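Local coordinates for protein tumor necrosis factor ligand superfamily member 9 (Mus musculus, PDB 6MKB) that is a cytokine of the tumor necrosis factor family that binds the receptor TNFRSF9 and induces proliferation of activated T cells, at residues B[8-14]-B[38-43]. Numbering follows the deposited sequence.
Sequences PVFAKLL and YLSQGL
Ser-40 holds Phe-10 through both its backbone N and its hydroxyl: Ser-40 N donates to Phe-10 O at 3.0 Å, while Phe-10 N donates to Ser-40 OG at 3.0 Å, 163° at the hydrogen. With chi1 at 77°, the hydroxyl sits between the backbone N and carbonyl carbon of its own residue, where it can accept from Phe-10 and give its own proton to Gln-41 O. Serine suits this place because its short hydroxyl can do both at once, just as the type II turn from Ser-40 to Leu-43 begins to carry the chain away. Further along, Lys-12 N bonds to Tyr-38 O, and Ala-11 CA lies 3.3 Å from that same oxygen in a CA-H...O contact. The two backbone bonds, from Ser-40 N and from Lys-12 N, flank Ala-11 and Leu-39 and make the single beta bridge between them, on an edge of strand 10-15.

Apolar groups fill the inner side. Leu-43 extends CD1 to 3.6 Å from Ala-11 CB, whose single methyl leaves room for it, and to 3.7 Å from Val-9 CG1, the two branched chains crossing obliquely. Leucine branches are long enough for Leu-13 CD2 and Leu-39 CD1 to meet at 3.9 Å. Leu-161 of strand 149-166 and Val-54 of strand 51-54 also touch Leu-43, tying the loop to the interior of the TNF homology domain's beta sandwich. Tyr-38 takes the other side, its flat ring offering a broad apolar face: Leu-14 CG lies over it, and Leu-14 CD1 is 3.9 Å from Tyr-38 CZ, the side chains meeting at about a right angle.

The chemistry is thus divided: hydrogen bonds centred on backbone groups fix the position of the loop along the strand, while packed aliphatic side chains bind it to the core, extending the sheet edge without a full strand.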
loop_
_atom_site.group_PDB
_atom_site.type_symbol
_atom_site.label_atom_id
_atom_site.label_comp_id
_atom_site.label_asym_id
_atom_site.label_seq_id
_atom_site.Cartn_x
_atom_site.Cartn_y
_atom_site.Cartn_z
ATOM N N PRO B 8 -12.918 -11.782 11.258
ATOM C CA PRO B 8 -11.684 -10.974 11.146
ATOM C C PRO B 8 -11.883 -9.508 11.538
ATOM O O PRO B 8 -12.928 -8.928 11.245
ATOM C CB PRO B 8 -11.307 -11.104 9.664
ATOM C CG PRO B 8 -11.994 -12.386 9.215
ATOM C CD PRO B 8 -13.304 -12.333 9.942
ATOM N N VAL B 9 -10.897 -8.925 12.240
ATOM C CA VAL B 9 -10.942 -7.526 12.656
ATOM C C VAL B 9 -10.344 -6.730 11.514
ATOM O O VAL B 9 -9.165 -6.894 11.199
ATOM C CB VAL B 9 -10.247 -7.298 14.016
ATOM C CG1 VAL B 9 -10.200 -5.814 14.371
ATOM C CG2 VAL B 9 -10.928 -8.102 15.126
ATOM N N PHE B 10 -11.197 -5.959 10.808
ATOM C CA PHE B 10 -10.833 -5.193 9.615
ATOM C C PHE B 10 -11.700 -3.958 9.464
ATOM O O PHE B 10 -12.895 -3.990 9.753
ATOM C CB PHE B 10 -10.979 -6.094 8.342
ATOM C CG PHE B 10 -10.670 -5.428 7.007
ATOM C CD1 PHE B 10 -9.359 -5.273 6.574
ATOM C CD2 PHE B 10 -11.693 -4.962 6.189
ATOM C CE1 PHE B 10 -9.076 -4.653 5.354
ATOM C CE2 PHE B 10 -11.410 -4.356 4.966
ATOM C CZ PHE B 10 -10.104 -4.206 4.556
ATOM N N ALA B 11 -11.097 -2.879 8.958
ATOM C CA ALA B 11 -11.775 -1.622 8.638
ATOM C C ALA B 11 -11.158 -0.988 7.396
ATOM O O ALA B 11 -9.948 -1.059 7.210
ATOM C CB ALA B 11 -11.698 -0.660 9.810
ATOM N N LYS B 12 -11.992 -0.393 6.547
ATOM C CA LYS B 12 -11.584 0.362 5.360
ATOM C C LYS B 12 -12.543 1.519 5.199
ATOM O O LYS B 12 -13.662 1.330 4.719
ATOM C CB LYS B 12 -11.506 -0.496 4.075
ATOM C CG LYS B 12 -10.816 0.253 2.930
ATOM C CD LYS B 12 -10.838 -0.483 1.586
ATOM C CE LYS B 12 -10.518 0.509 0.494
ATOM N NZ LYS B 12 -10.317 -0.135 -0.821
ATOM N N LEU B 13 -12.125 2.696 5.678
ATOM C CA LEU B 13 -12.889 3.946 5.631
ATOM C C LEU B 13 -12.583 4.666 4.346
ATOM O O LEU B 13 -11.482 4.531 3.839
ATOM C CB LEU B 13 -12.578 4.848 6.851
ATOM C CG LEU B 13 -12.724 4.198 8.231
ATOM C CD1 LEU B 13 -12.339 5.151 9.316
ATOM C CD2 LEU B 13 -14.113 3.683 8.473
ATOM N N LEU B 14 -13.557 5.405 3.804
ATOM C CA LEU B 14 -13.411 6.155 2.551
ATOM C C LEU B 14 -13.572 7.621 2.865
ATOM O O LEU B 14 -14.503 8.004 3.567
ATOM C CB LEU B 14 -14.418 5.680 1.479
ATOM C CG LEU B 14 -14.453 4.170 1.147
ATOM C CD1 LEU B 14 -15.481 3.903 0.075
ATOM C CD2 LEU B 14 -13.088 3.648 0.683
ATOM N N TYR B 38 -18.252 -0.038 7.059
ATOM C CA TYR B 38 -16.926 -0.399 6.556
ATOM C C TYR B 38 -16.037 -0.952 7.696
ATOM O O TYR B 38 -14.889 -1.314 7.450
ATOM C CB TYR B 38 -16.281 0.823 5.889
ATOM C CG TYR B 38 -16.919 1.194 4.567
ATOM C CD1 TYR B 38 -16.734 0.406 3.433
ATOM C CD2 TYR B 38 -17.677 2.350 4.439
ATOM C CE1 TYR B 38 -17.312 0.749 2.211
ATOM C CE2 TYR B 38 -18.267 2.699 3.224
ATOM C CZ TYR B 38 -18.097 1.888 2.115
ATOM O OH TYR B 38 -18.682 2.241 0.916
ATOM N N LEU B 39 -16.611 -1.073 8.916
ATOM C CA LEU B 39 -15.963 -1.568 10.123
ATOM C C LEU B 39 -16.516 -2.892 10.627
ATOM O O LEU B 39 -17.732 -3.086 10.727
ATOM C CB LEU B 39 -16.105 -0.554 11.270
ATOM C CG LEU B 39 -15.514 0.820 11.051
ATOM C CD1 LEU B 39 -16.610 1.838 10.856
ATOM C CD2 LEU B 39 -14.708 1.225 12.218
ATOM N N SER B 40 -15.614 -3.760 11.055
ATOM C CA SER B 40 -15.997 -5.005 11.694
ATOM C C SER B 40 -16.187 -4.721 13.185
ATOM O O SER B 40 -16.022 -3.581 13.612
ATOM C CB SER B 40 -14.929 -6.069 11.463
ATOM O OG SER B 40 -13.825 -5.834 12.315
ATOM N N GLN B 41 -16.511 -5.741 13.980
ATOM C CA GLN B 41 -16.603 -5.584 15.426
ATOM C C GLN B 41 -15.166 -5.405 15.960
ATOM O O GLN B 41 -14.193 -5.768 15.283
ATOM C CB GLN B 41 -17.323 -6.796 16.054
ATOM C CG GLN B 41 -18.422 -6.426 17.075
ATOM C CD GLN B 41 -19.684 -5.815 16.477
ATOM O OE1 GLN B 41 -20.301 -6.361 15.550
ATOM N NE2 GLN B 41 -20.097 -4.667 17.010
ATOM N N GLY B 42 -15.036 -4.789 17.123
ATOM C CA GLY B 42 -13.717 -4.504 17.674
ATOM C C GLY B 42 -13.112 -3.245 17.079
ATOM O O GLY B 42 -11.951 -2.926 17.353
ATOM N N LEU B 43 -13.907 -2.513 16.254
ATOM C CA LEU B 43 -13.515 -1.264 15.606
ATOM C C LEU B 43 -14.698 -0.316 15.545
ATOM O O LEU B 43 -15.796 -0.720 15.171
ATOM C CB LEU B 43 -12.946 -1.501 14.195
ATOM C CG LEU B 43 -11.630 -2.272 14.104
ATOM C CD1 LEU B 43 -11.388 -2.757 12.713
ATOM C CD2 LEU B 43 -10.449 -1.469 14.686
#